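Local structure of RNA-dependent RNA polymerase (Taggert virus, 6DX3) at residues 41-46 with 56-61; 45-50 with 160-165; 14-19 with 129-134; 114-119 with 142-147. The protein is, in this fragment, a viral OTU-domain cysteine protease that probably removes ubiquitin from modified proteins, as nairovirus deubiquitinases do. All coordinates share one frame; numbering follows the deposited sequence.

Contact 1 of 4, residues 41-46 with 56-61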
loop_
_atom_site.group_PDB
_atom_site.type_symbol
_atom_site.label_atom_id
_atom_site.label_comp_id
_atom_site.label_asym_id
_atom_site.label_seq_id
_atom_site.Cartn_x
_atom_site.Cartn_y
_atom_site.Cartn_z
ATOM N N LEU A 41 -1.467 -4.319 -6.556
ATOM C CA LEU A 41 -0.834 -3.555 -5.482
ATOM C C LEU A 41 0.220 -2.611 -6.045
ATOM O O LEU A 41 0.259 -1.425 -5.698
ATOM C CB LEU A 41 -0.211 -4.485 -4.441
ATOM C CG LEU A 41 0.589 -3.718 -3.379
ATOM C CD1 LEU A 41 -0.339 -2.890 -2.493
ATOM C CD2 LEU A 41 1.456 -4.635 -2.536
ATOM N N TYR A 42 1.073 -3.122 -6.939
ATOM C CA TYR A 42 2.143 -2.308 -7.505
ATOM C C TYR A 42 1.606 -1.252 -8.462
ATOM O O TYR A 42 2.172 -0.157 -8.549
ATOM C CB TYR A 42 3.163 -3.211 -8.196
ATOM C CG TYR A 42 3.667 -4.310 -7.289
ATOM C CD1 TYR A 42 4.420 -4.006 -6.162
ATOM C CD2 TYR A 42 3.380 -5.643 -7.546
ATOM C CE1 TYR A 42 4.881 -4.999 -5.319
ATOM C CE2 TYR A 42 3.839 -6.648 -6.707
ATOM C CZ TYR A 42 4.589 -6.316 -5.593
ATOM O OH TYR A 42 5.053 -7.299 -4.750
ATOM N N HIS A 43 0.528 -1.560 -9.188
ATOM C CA HIS A 43 -0.150 -0.547 -9.992
ATOM C C HIS A 43 -0.611 0.616 -9.121
ATOM O O HIS A 43 -0.364 1.785 -9.440
ATOM C CB HIS A 43 -1.353 -1.162 -10.712
ATOM C CG HIS A 43 -1.000 -1.983 -11.913
ATOM N ND1 HIS A 43 -0.458 -1.436 -13.057
ATOM C CD2 HIS A 43 -1.138 -3.307 -12.157
ATOM C CE1 HIS A 43 -0.267 -2.391 -13.949
ATOM N NE2 HIS A 43 -0.669 -3.535 -13.428
ATOM N N SER A 44 -1.292 0.307 -8.012
ATOM C CA SER A 44 -1.854 1.352 -7.164
ATOM C C SER A 44 -0.771 2.148 -6.451
ATOM O O SER A 44 -0.933 3.354 -6.239
ATOM C CB SER A 44 -2.819 0.737 -6.150
ATOM O OG SER A 44 -2.234 -0.389 -5.523
ATOM N N LEU A 45 0.335 1.500 -6.076
ATOM C CA LEU A 45 1.464 2.236 -5.518
ATOM C C LEU A 45 2.120 3.121 -6.574
ATOM O O LEU A 45 2.544 4.243 -6.273
ATOM C CB LEU A 45 2.478 1.265 -4.919
ATOM C CG LEU A 45 2.045 0.572 -3.625
ATOM C CD1 LEU A 45 3.105 -0.415 -3.158
ATOM C CD2 LEU A 45 1.751 1.599 -2.547
ATOM N N ALA A 46 2.215 2.638 -7.816
ATOM C CA ALA A 46 2.734 3.483 -8.887
ATOM C C ALA A 46 1.801 4.651 -9.171
ATOM O O ALA A 46 2.260 5.737 -9.547
ATOM C CB ALA A 46 2.953 2.664 -10.160
ATOM N N ASP A 56 3.227 -0.326 -17.500
ATOM C CA ASP A 56 4.359 -1.032 -16.919
ATOM C C ASP A 56 4.974 -0.307 -15.725
ATOM O O ASP A 56 5.990 -0.772 -15.198
ATOM C CB ASP A 56 5.432 -1.279 -17.987
ATOM C CG ASP A 56 5.956 0.005 -18.606
ATOM O OD1 ASP A 56 5.333 1.067 -18.400
ATOM O OD2 ASP A 56 6.996 -0.047 -19.298
ATOM N N SER A 57 4.386 0.810 -15.282
ATOM C CA SER A 57 4.958 1.550 -14.158
ATOM C C SER A 57 5.046 0.691 -12.905
ATOM O O SER A 57 5.943 0.892 -12.077
ATOM C CB SER A 57 4.137 2.807 -13.868
ATOM O OG SER A 57 4.191 3.726 -14.944
ATOM N N TYR A 58 4.130 -0.270 -12.752
ATOM C CA TYR A 58 4.157 -1.162 -11.599
ATOM C C TYR A 58 5.474 -1.920 -11.502
ATOM O O TYR A 58 5.879 -2.318 -10.404
ATOM C CB TYR A 58 2.989 -2.150 -11.672
ATOM C CG TYR A 58 3.232 -3.314 -12.608
ATOM C CD1 TYR A 58 3.734 -4.521 -12.137
ATOM C CD2 TYR A 58 2.959 -3.206 -13.965
ATOM C CE1 TYR A 58 3.958 -5.584 -12.989
ATOM C CE2 TYR A 58 3.179 -4.266 -14.827
ATOM C CZ TYR A 58 3.677 -5.453 -14.333
ATOM O OH TYR A 58 3.899 -6.510 -15.183
ATOM N N LYS A 59 6.137 -2.150 -12.639
ATOM C CA LYS A 59 7.436 -2.813 -12.618
ATOM C C LYS A 59 8.461 -1.982 -11.859
ATOM O O LYS A 59 9.293 -2.529 -11.125
ATOM C CB LYS A 59 7.916 -3.081 -14.046
ATOM C CG LYS A 59 7.140 -4.165 -14.776
ATOM C CD LYS A 59 7.902 -4.647 -16.007
ATOM C CE LYS A 59 7.096 -5.663 -16.801
ATOM N NZ LYS A 59 7.853 -6.190 -17.972
ATOM N N LEU A 60 8.419 -0.657 -12.029
ATOM C CA LEU A 60 9.277 0.224 -11.242
ATOM C C LEU A 60 9.085 -0.023 -9.753
ATOM O O LEU A 60 10.058 -0.054 -8.988
ATOM C CB LEU A 60 8.976 1.687 -11.576
ATOM C CG LEU A 60 9.297 2.220 -12.975
ATOM C CD1 LEU A 60 9.119 3.727 -13.008
ATOM C CD2 LEU A 60 10.703 1.847 -13.411
ATOM N N ILE A 61 7.834 -0.212 -9.328
ATOM C CA ILE A 61 7.537 -0.413 -7.914
ATOM C C ILE A 61 8.047 -1.765 -7.442
ATOM O O ILE A 61 8.678 -1.872 -6.384
ATOM C CB ILE A 61 6.023 -0.262 -7.672
ATOM C CG1 ILE A 61 5.555 1.127 -8.103
ATOM C CG2 ILE A 61 5.678 -0.511 -6.214
ATOM C CD1 ILE A 61 6.319 2.251 -7.437
HETATM O O HOH W 1 1.490 0.592 -13.515
#
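Tyr58 turns its CG into the position between its own backbone N and carbonyl carbon (chi1 80°), while His43 sets CG anti to its carbonyl carbon, and the two side chains run side by side in the same direction. CB of Tyr58 sits over one face of the imidazole, 3.9 Å from its centroid and displaced toward the rim, a CH-pi contact. The rings themselves meet obliquely, planes 42° apart, with His43 CE1 3.3 Å from Tyr58 CD2. A water joins them at the base, 2.8 Å from His43 ND1 and more weakly bound by Tyr58 N. These residues pack helix 40-49, which begins at Cys40 in the OTU cysteine-protease fold, against the start of helix 57-72; the axes of segments 41-46 and 57-61 cross at 95°. Ile61 packs against three residues of segment 41-46: CG2 reaches the edge of the Tyr42 ring, 3.7 Å from CD1, and also touches Leu45 CB, while CG1 lies 3.7 Å from Ala46 CB. Phe108 of helix 102-112 packs on Ile61 as well. Ala46 CB also meets Ser57 CB at 3.9 Å; the hydroxyl of Ser57 is bonded to Gln54 N.

Contact 2 of 4, residues 45-50 with 160-165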
loop_
_atom_site.group_PDB
_atom_site.type_symbol
_atom_site.label_atom_id
_atom_site.label_comp_id
_atom_site.label_asym_id
_atom_site.label_seq_id
_atom_site.Cartn_x
_atom_site.Cartn_y
_atom_site.Cartn_z
ATOM N N LEU A 45 0.335 1.500 -6.076
ATOM C CA LEU A 45 1.464 2.236 -5.518
ATOM C C LEU A 45 2.120 3.121 -6.574
ATOM O O LEU A 45 2.544 4.243 -6.273
ATOM C CB LEU A 45 2.478 1.265 -4.919
ATOM C CG LEU A 45 2.045 0.572 -3.625
ATOM C CD1 LEU A 45 3.105 -0.415 -3.158
ATOM C CD2 LEU A 45 1.751 1.599 -2.547
ATOM N N ALA A 46 2.215 2.638 -7.816
ATOM C CA ALA A 46 2.734 3.483 -8.887
ATOM C C ALA A 46 1.801 4.651 -9.171
ATOM O O ALA A 46 2.260 5.737 -9.547
ATOM C CB ALA A 46 2.953 2.664 -10.160
ATOM N N CYS A 47 0.493 4.447 -8.995
ATOM C CA CYS A 47 -0.467 5.523 -9.215
ATOM C C CYS A 47 -0.250 6.670 -8.239
ATOM O O CYS A 47 -0.502 7.831 -8.578
ATOM C CB CYS A 47 -1.894 4.982 -9.098
ATOM S SG CYS A 47 -3.182 6.120 -9.654
ATOM N N GLY A 48 0.219 6.368 -7.029
ATOM C CA GLY A 48 0.514 7.406 -6.062
ATOM C C GLY A 48 1.870 8.059 -6.204
ATOM O O GLY A 48 2.091 9.120 -5.614
ATOM N N MET A 49 2.779 7.456 -6.970
ATOM C CA MET A 49 4.138 7.956 -7.118
ATOM C C MET A 49 4.426 8.580 -8.475
ATOM O O MET A 49 5.320 9.425 -8.570
ATOM C CB MET A 49 5.151 6.829 -6.885
ATOM C CG MET A 49 5.123 6.228 -5.488
ATOM S SD MET A 49 5.898 7.281 -4.247
ATOM C CE MET A 49 7.586 7.317 -4.835
ATOM N N ILE A 50 3.712 8.187 -9.527
ATOM C CA ILE A 50 3.984 8.651 -10.885
ATOM C C ILE A 50 2.721 9.305 -11.434
ATOM O O ILE A 50 1.671 8.658 -11.531
ATOM C CB ILE A 50 4.453 7.507 -11.799
ATOM C CG1 ILE A 50 5.603 6.734 -11.145
ATOM C CG2 ILE A 50 4.881 8.050 -13.153
ATOM C CD1 ILE A 50 6.057 5.522 -11.942
ATOM N N GLN A 160 -6.156 17.837 -7.665
ATOM C CA GLN A 160 -5.948 17.874 -9.107
ATOM C C GLN A 160 -4.876 16.901 -9.573
ATOM O O GLN A 160 -5.012 16.306 -10.646
ATOM C CB GLN A 160 -5.577 19.295 -9.548
ATOM C CG GLN A 160 -6.673 20.011 -10.322
ATOM C CD GLN A 160 -7.983 20.065 -9.560
ATOM O OE1 GLN A 160 -8.020 20.428 -8.385
ATOM N NE2 GLN A 160 -9.066 19.696 -10.229
ATOM N N ARG A 161 -3.814 16.723 -8.795
ATOM C CA ARG A 161 -2.785 15.742 -9.107
ATOM C C ARG A 161 -3.152 14.409 -8.471
ATOM O O ARG A 161 -3.522 14.356 -7.295
ATOM C CB ARG A 161 -1.415 16.206 -8.614
ATOM C CG ARG A 161 -0.673 17.114 -9.587
ATOM C CD ARG A 161 -0.894 18.576 -9.250
ATOM N NE ARG A 161 -0.867 19.431 -10.434
ATOM C CZ ARG A 161 -1.087 20.741 -10.409
ATOM N NH1 ARG A 161 -1.350 21.344 -9.259
ATOM N NH2 ARG A 161 -1.044 21.448 -11.530
ATOM N N THR A 162 -3.055 13.336 -9.256
ATOM C CA THR A 162 -3.351 12.009 -8.729
ATOM C C THR A 162 -2.237 11.530 -7.808
ATOM O O THR A 162 -2.492 11.082 -6.683
ATOM C CB THR A 162 -3.571 11.027 -9.879
ATOM O OG1 THR A 162 -4.641 11.497 -10.708
ATOM C CG2 THR A 162 -3.920 9.646 -9.349
ATOM N N ALA A 163 -0.992 11.624 -8.264
ATOM C CA ALA A 163 0.131 11.235 -7.431
ATOM C C ALA A 163 0.372 12.274 -6.338
ATOM O O ALA A 163 -0.111 13.408 -6.397
ATOM C CB ALA A 163 1.393 11.057 -8.275
ATOM N N VAL A 164 1.130 11.864 -5.325
ATOM C CA VAL A 164 1.475 12.739 -4.213
ATOM C C VAL A 164 2.804 13.421 -4.509
ATOM O O VAL A 164 3.443 13.135 -5.527
ATOM C CB VAL A 164 1.534 11.946 -2.895
ATOM C CG1 VAL A 164 0.194 11.276 -2.634
ATOM C CG2 VAL A 164 2.649 10.913 -2.957
ATOM N N VAL A 165 3.213 14.338 -3.633
ATOM C CA VAL A 165 4.523 14.984 -3.707
ATOM C C VAL A 165 4.724 15.853 -2.471
ATOM O O VAL A 165 5.791 15.844 -1.856
ATOM C CB VAL A 165 4.687 15.824 -4.992
ATOM C CG1 VAL A 165 3.553 16.825 -5.122
ATOM C CG2 VAL A 165 6.042 16.524 -5.010
#
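Gly48 O receives the N-H of Val164 at 2.9 Å in a nearly straight bond (171° at the hydrogen), with the donor tilted 31° from the carbonyl plane. It ties the C-terminal part of helix 40-49 of the OTU fold to the irregular tail that follows strand 150-156, joining parts of the chain more than a hundred residues apart. Carbon atoms crowd round the same oxygen: Ala163 CB lies 3.4 Å from Gly48 O, and Val164 CG2, placed between its own backbone N and carbonyl carbon, is 3.3 Å from it. The tail comes close to the helix backbone here, with the CA atoms of Gly48 and Ala163 4.1 Å apart. Ala163 directs its methyl toward the helix and touches the carbonyl carbons of Met49 and Ile50, while its CA rests 3.6 Å from Cys47 O. Glu51 also holds the tail: its carboxylate accepts a hydrogen bond from Ala163 N and a weak one from Thr162 N. Tyr153 OH is hydrogen-bonded to Thr162 O, fastening the tail to the sheet too. Farther back along the helix, Cys47 holds SG anti to its backbone N (chi1 -169°), and the sulfur meets the methyl of Thr162, SG to CG2 3.6 Å.

Contact 3 of 4, residues 14-19 with 129-134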
loop_
_atom_site.group_PDB
_atom_site.type_symbol
_atom_site.label_atom_id
_atom_site.label_comp_id
_atom_site.label_asym_id
_atom_site.label_seq_id
_atom_site.Cartn_x
_atom_site.Cartn_y
_atom_site.Cartn_z
ATOM N N ASN A 14 4.458 -4.616 15.497
ATOM C CA ASN A 14 4.803 -5.064 14.151
ATOM C C ASN A 14 5.466 -3.976 13.317
ATOM O O ASN A 14 6.058 -4.291 12.280
ATOM C CB ASN A 14 3.553 -5.570 13.430
ATOM C CG ASN A 14 3.467 -7.080 13.409
ATOM O OD1 ASN A 14 4.092 -7.737 12.577
ATOM N ND2 ASN A 14 2.684 -7.641 14.328
ATOM N N GLY A 15 5.368 -2.719 13.721
ATOM C CA GLY A 15 6.069 -1.641 13.064
ATOM C C GLY A 15 5.237 -0.679 12.228
ATOM O O GLY A 15 5.805 0.002 11.362
ATOM N N TYR A 16 3.930 -0.597 12.458
ATOM C CA TYR A 16 3.078 0.332 11.727
ATOM C C TYR A 16 1.887 0.691 12.603
ATOM O O TYR A 16 1.720 0.162 13.705
ATOM C CB TYR A 16 2.632 -0.261 10.384
ATOM C CG TYR A 16 1.969 -1.617 10.493
ATOM C CD1 TYR A 16 0.590 -1.731 10.598
ATOM C CD2 TYR A 16 2.726 -2.782 10.485
ATOM C CE1 TYR A 16 -0.018 -2.970 10.693
ATOM C CE2 TYR A 16 2.129 -4.023 10.581
ATOM C CZ TYR A 16 0.759 -4.112 10.688
ATOM O OH TYR A 16 0.165 -5.349 10.783
ATOM N N TYR A 17 1.057 1.599 12.104
ATOM C CA TYR A 17 -0.105 2.079 12.835
ATOM C C TYR A 17 -1.366 1.369 12.363
ATOM O O TYR A 17 -1.482 0.974 11.200
ATOM C CB TYR A 17 -0.267 3.591 12.663
ATOM C CG TYR A 17 0.845 4.392 13.292
ATOM C CD1 TYR A 17 1.990 4.708 12.572
ATOM C CD2 TYR A 17 0.755 4.826 14.606
ATOM C CE1 TYR A 17 3.010 5.441 13.145
ATOM C CE2 TYR A 17 1.771 5.558 15.188
ATOM C CZ TYR A 17 2.896 5.863 14.454
ATOM O OH TYR A 17 3.907 6.591 15.032
ATOM N N TYR A 18 -2.318 1.218 13.285
ATOM C CA TYR A 18 -3.601 0.583 13.020
ATOM C C TYR A 18 -4.702 1.422 13.648
ATOM O O TYR A 18 -4.544 1.932 14.760
ATOM C CB TYR A 18 -3.648 -0.845 13.586
ATOM C CG TYR A 18 -5.018 -1.501 13.564
ATOM C CD1 TYR A 18 -5.391 -2.331 12.516
ATOM C CD2 TYR A 18 -5.926 -1.312 14.601
ATOM C CE1 TYR A 18 -6.632 -2.942 12.494
ATOM C CE2 TYR A 18 -7.173 -1.916 14.585
ATOM C CZ TYR A 18 -7.519 -2.732 13.529
ATOM O OH TYR A 18 -8.754 -3.343 13.506
ATOM N N SER A 19 -5.828 1.544 12.941
ATOM C CA SER A 19 -6.951 2.302 13.457
ATOM C C SER A 19 -8.260 1.766 12.897
ATOM O O SER A 19 -8.366 1.579 11.675
ATOM C CB SER A 19 -6.817 3.786 13.112
ATOM O OG SER A 19 -8.039 4.468 13.327
ATOM N N TYR A 129 -11.342 -0.568 8.829
ATOM C CA TYR A 129 -10.078 -0.307 9.506
ATOM C C TYR A 129 -9.054 0.151 8.478
ATOM O O TYR A 129 -9.226 -0.039 7.271
ATOM C CB TYR A 129 -9.577 -1.531 10.291
ATOM C CG TYR A 129 -8.889 -2.619 9.486
ATOM C CD1 TYR A 129 -7.545 -2.517 9.144
ATOM C CD2 TYR A 129 -9.573 -3.770 9.113
ATOM C CE1 TYR A 129 -6.911 -3.509 8.422
ATOM C CE2 TYR A 129 -8.944 -4.776 8.396
ATOM C CZ TYR A 129 -7.612 -4.636 8.051
ATOM O OH TYR A 129 -6.975 -5.625 7.337
ATOM N N VAL A 130 -7.985 0.763 8.979
ATOM C CA VAL A 130 -6.919 1.306 8.146
ATOM C C VAL A 130 -5.591 1.082 8.857
ATOM O O VAL A 130 -5.518 1.140 10.090
ATOM C CB VAL A 130 -7.154 2.806 7.843
ATOM C CG1 VAL A 130 -7.183 3.622 9.131
ATOM C CG2 VAL A 130 -6.101 3.344 6.881
ATOM N N VAL A 131 -4.545 0.791 8.085
ATOM C CA VAL A 131 -3.192 0.703 8.616
ATOM C C VAL A 131 -2.333 1.741 7.911
ATOM O O VAL A 131 -2.547 2.062 6.736
ATOM C CB VAL A 131 -2.581 -0.710 8.473
ATOM C CG1 VAL A 131 -3.468 -1.747 9.155
ATOM C CG2 VAL A 131 -2.361 -1.060 7.015
ATOM N N ARG A 132 -1.360 2.280 8.642
ATOM C CA ARG A 132 -0.510 3.348 8.136
ATOM C C ARG A 132 0.946 2.951 8.300
ATOM O O ARG A 132 1.396 2.672 9.417
ATOM C CB ARG A 132 -0.783 4.671 8.859
ATOM C CG ARG A 132 0.006 5.845 8.287
ATOM C CD ARG A 132 -0.232 7.117 9.077
ATOM N NE ARG A 132 0.484 7.108 10.346
ATOM C CZ ARG A 132 0.132 7.825 11.406
ATOM N NH1 ARG A 132 -0.933 8.614 11.348
ATOM N NH2 ARG A 132 0.842 7.754 12.523
ATOM N N TYR A 133 1.674 2.924 7.189
ATOM C CA TYR A 133 3.126 2.772 7.188
ATOM C C TYR A 133 3.710 4.168 6.997
ATOM O O TYR A 133 3.774 4.675 5.878
ATOM C CB TYR A 133 3.574 1.813 6.089
ATOM C CG TYR A 133 3.117 0.389 6.312
ATOM C CD1 TYR A 133 3.882 -0.496 7.060
ATOM C CD2 TYR A 133 1.921 -0.070 5.775
ATOM C CE1 TYR A 133 3.470 -1.797 7.267
ATOM C CE2 TYR A 133 1.499 -1.369 5.980
ATOM C CZ TYR A 133 2.278 -2.229 6.724
ATOM O OH TYR A 133 1.866 -3.529 6.930
ATOM N N GLY A 134 4.117 4.793 8.092
ATOM C CA GLY A 134 4.616 6.153 8.081
ATOM C C GLY A 134 3.850 7.037 9.046
ATOM O O GLY A 134 2.953 6.597 9.762
HETATM O O HOH W 2 4.973 3.251 10.651
#
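An antiparallel pair of strands, 17-24 with 126-133, adds Tyr17 and its neighbours to the central mixed sheet of the OTU fold. Tyr17 and Arg132 form a hydrogen-bonded pair, as do Ser19 and Val130, with Tyr18 opposite Val131 at the non-hydrogen-bonded position between them. Tyr17 N gives Arg132 O a 2.9 Å bond, nearly straight at 174°. On the face carrying these two side chains, the Arg132 chain bends at chi3 (76°), which sets NE; the guanidinium beyond it lies over the Tyr17 ring: NH2 stands above the ring centre and CZ is 4.0 Å from the centroid, a cation-pi contact with the planes 61° apart. Arg132 NE is bonded to Gly134 O at 2.6 Å. Just before the strand, Tyr16 lays CB over the face of the Tyr133 ring, 3.9 Å from its centroid, and its CD2 comes 3.4 Å from Tyr133 CE1. At the other end, Tyr18 CE1 approaches Tyr129 CD1 at 3.5 Å, the rings slid apart. With Trp9 as a second cation-pi partner, the charge of Arg132 is probably shared among two aromatic rings, the carbonyl of Gly134 and, through a long, weak ion pair, Glu135.

Contact 4 of 4, residues 114-119 with 142-147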
loop_
_atom_site.group_PDB
_atom_site.type_symbol
_atom_site.label_atom_id
_atom_site.label_comp_id
_atom_site.label_asym_id
_atom_site.label_seq_id
_atom_site.Cartn_x
_atom_site.Cartn_y
_atom_site.Cartn_z
ATOM N N VAL A 114 8.007 7.385 1.994
ATOM C CA VAL A 114 6.681 7.935 1.751
ATOM C C VAL A 114 5.692 7.160 2.607
ATOM O O VAL A 114 5.851 5.952 2.814
ATOM C CB VAL A 114 6.297 7.869 0.255
ATOM C CG1 VAL A 114 6.258 6.424 -0.230
ATOM C CG2 VAL A 114 4.958 8.555 0.006
ATOM N N THR A 115 4.683 7.855 3.119
ATOM C CA THR A 115 3.674 7.234 3.962
ATOM C C THR A 115 2.567 6.651 3.095
ATOM O O THR A 115 2.151 7.261 2.105
ATOM C CB THR A 115 3.102 8.251 4.951
ATOM O OG1 THR A 115 4.155 8.752 5.785
ATOM C CG2 THR A 115 2.036 7.614 5.825
ATOM N N VAL A 116 2.109 5.454 3.457
ATOM C CA VAL A 116 1.056 4.759 2.726
ATOM C C VAL A 116 -0.045 4.365 3.698
ATOM O O VAL A 116 0.222 3.724 4.721
ATOM C CB VAL A 116 1.586 3.515 1.988
ATOM C CG1 VAL A 116 0.445 2.811 1.264
ATOM C CG2 VAL A 116 2.686 3.901 1.007
ATOM N N TYR A 117 -1.277 4.751 3.379
ATOM C CA TYR A 117 -2.465 4.286 4.081
ATOM C C TYR A 117 -3.078 3.147 3.279
ATOM O O TYR A 117 -3.232 3.261 2.059
ATOM C CB TYR A 117 -3.494 5.408 4.245
ATOM C CG TYR A 117 -3.121 6.518 5.207
ATOM C CD1 TYR A 117 -3.980 6.880 6.236
ATOM C CD2 TYR A 117 -1.931 7.221 5.071
ATOM C CE1 TYR A 117 -3.657 7.897 7.111
ATOM C CE2 TYR A 117 -1.598 8.239 5.942
ATOM C CZ TYR A 117 -2.467 8.573 6.959
ATOM O OH TYR A 117 -2.146 9.587 7.832
ATOM N N ILE A 118 -3.427 2.059 3.958
ATOM C CA ILE A 118 -4.104 0.924 3.337
ATOM C C ILE A 118 -5.480 0.811 3.976
ATOM O O ILE A 118 -5.601 0.406 5.141
ATOM C CB ILE A 118 -3.319 -0.385 3.490
ATOM C CG1 ILE A 118 -1.857 -0.194 3.084
ATOM C CG2 ILE A 118 -3.961 -1.482 2.651
ATOM C CD1 ILE A 118 -1.028 -1.466 3.209
ATOM N N TRP A 119 -6.513 1.168 3.220
ATOM C CA TRP A 119 -7.884 1.130 3.712
ATOM C C TRP A 119 -8.516 -0.207 3.349
ATOM O O TRP A 119 -8.515 -0.605 2.180
ATOM C CB TRP A 119 -8.698 2.285 3.127
ATOM C CG TRP A 119 -8.075 3.634 3.358
ATOM C CD1 TRP A 119 -7.019 4.178 2.683
ATOM C CD2 TRP A 119 -8.474 4.608 4.332
ATOM N NE1 TRP A 119 -6.735 5.429 3.178
ATOM C CE2 TRP A 119 -7.615 5.717 4.188
ATOM C CE3 TRP A 119 -9.472 4.649 5.311
ATOM C CZ2 TRP A 119 -7.725 6.855 4.987
ATOM C CZ3 TRP A 119 -9.580 5.780 6.102
ATOM C CH2 TRP A 119 -8.711 6.866 5.937
ATOM N N ILE A 142 0.206 8.348 0.316
ATOM C CA ILE A 142 -0.430 7.464 -0.652
ATOM C C ILE A 142 -1.542 6.698 0.049
ATOM O O ILE A 142 -1.320 6.073 1.093
ATOM C CB ILE A 142 0.593 6.501 -1.275
ATOM C CG1 ILE A 142 1.625 7.281 -2.098
ATOM C CG2 ILE A 142 -0.115 5.452 -2.121
ATOM C CD1 ILE A 142 2.831 6.462 -2.488
ATOM N N ASN A 143 -2.744 6.753 -0.513
ATOM C CA ASN A 143 -3.882 6.001 -0.002
ATOM C C ASN A 143 -4.277 4.947 -1.025
ATOM O O ASN A 143 -4.448 5.259 -2.208
ATOM C CB ASN A 143 -5.060 6.927 0.301
ATOM C CG ASN A 143 -4.742 7.937 1.387
ATOM O OD1 ASN A 143 -5.013 7.703 2.566
ATOM N ND2 ASN A 143 -4.161 9.068 0.996
ATOM N N ILE A 144 -4.396 3.699 -0.571
ATOM C CA ILE A 144 -4.847 2.601 -1.413
ATOM C C ILE A 144 -5.957 1.854 -0.687
ATOM O O ILE A 144 -6.105 1.944 0.534
ATOM C CB ILE A 144 -3.705 1.633 -1.802
ATOM C CG1 ILE A 144 -3.140 0.931 -0.571
ATOM C CG2 ILE A 144 -2.596 2.365 -2.541
ATOM C CD1 ILE A 144 -2.045 -0.050 -0.899
ATOM N N MET A 145 -6.744 1.110 -1.462
ATOM C CA MET A 145 -7.933 0.426 -0.970
ATOM C C MET A 145 -7.743 -1.076 -1.130
ATOM O O MET A 145 -7.555 -1.565 -2.249
ATOM C CB MET A 145 -9.182 0.894 -1.723
ATOM C CG MET A 145 -10.510 0.505 -1.076
ATOM S SD MET A 145 -11.914 1.269 -1.921
ATOM C CE MET A 145 -13.233 0.138 -1.521
ATOM N N HIS A 146 -7.806 -1.801 -0.019
ATOM C CA HIS A 146 -7.644 -3.251 -0.015
ATOM C C HIS A 146 -9.010 -3.911 -0.167
ATOM O O HIS A 146 -9.858 -3.805 0.725
ATOM C CB HIS A 146 -6.962 -3.698 1.280
ATOM C CG HIS A 146 -6.398 -5.082 1.227
ATOM N ND1 HIS A 146 -5.964 -5.750 2.353
ATOM C CD2 HIS A 146 -6.185 -5.920 0.185
ATOM C CE1 HIS A 146 -5.510 -6.942 2.008
ATOM N NE2 HIS A 146 -5.636 -7.070 0.698
ATOM N N ARG A 147 -9.219 -4.597 -1.288
ATOM C CA ARG A 147 -10.516 -5.170 -1.650
ATOM C C ARG A 147 -10.331 -6.665 -1.883
ATOM O O ARG A 147 -10.016 -7.086 -3.000
ATOM C CB ARG A 147 -11.085 -4.472 -2.882
ATOM C CG ARG A 147 -10.762 -2.991 -2.936
ATOM C CD ARG A 147 -11.406 -2.314 -4.138
ATOM N NE ARG A 147 -12.846 -2.158 -3.988
ATOM C CZ ARG A 147 -13.615 -1.492 -4.844
ATOM N NH1 ARG A 147 -13.076 -0.921 -5.914
ATOM N NH2 ARG A 147 -14.924 -1.395 -4.638
#
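The indole of Trp119 meets Asn143 and Ile144 through its edge: Asn143 OD1 and Ile144 O both lie in its plane, the first at NE1 and the second 3.2 Å from CD1. NE1 donates to OD1 at 2.9 Å, only 5° out of the ring plane, and enters along a lone pair of the amide oxygen. The ring of Tyr117 has Ile142 O at its edge, and Tyr117 CB comes 3.2 Å from Asn143 OD1. This pairing of strands 116-121 and 142-147 is the parallel step in the otherwise antiparallel central sheet of the OTU fold. Five backbone hydrogen bonds alternate between the strands, from Ile142 N to Thr115 O at one end to His146 N to Trp119 O at the other. Asn143 sets CG anti to its carbonyl carbon (chi1 -63°), on the face shared with Tyr117 and Trp119; its ND2 is bonded to Met138 O, so both ends of the buried amide are engaged and its flip is fixed. Phe29 packs edge-to-face with the indole. The reverse face is mainly aliphatic and is covered partly by helix 102-112, whose Val105 touches Val116 and Ile118. Here Val116 CG2 lies 4.0 Å from Ile142 CB, and Ile118 CG1 stands 4.0 Å from Ile144 CD1.

Contacts 3 and 4 belong to one mixed sheet and lie about 10 Å apart between centres; strands 126-133 and 116-121 are neighbours in it, so strand 17-24 is linked through them to strand 142-147. Contacts 1 and 2 share helix 40-49, their centres about 11 Å apart. That helix rests on the sheet: Leu41 and Ser44 of contact 1 touch Ile144 of contact 4, and Met49 of contact 2 touches Ile142, as does Val164 of the tail. Contact 3 lies across the chain's centre from contact 1, about 21 Å away between centres. Along the chain, contact 1 closes before contact 4 opens, whereas contacts 2 and 3 interlock, drawing both terminal regions onto a single compact domain.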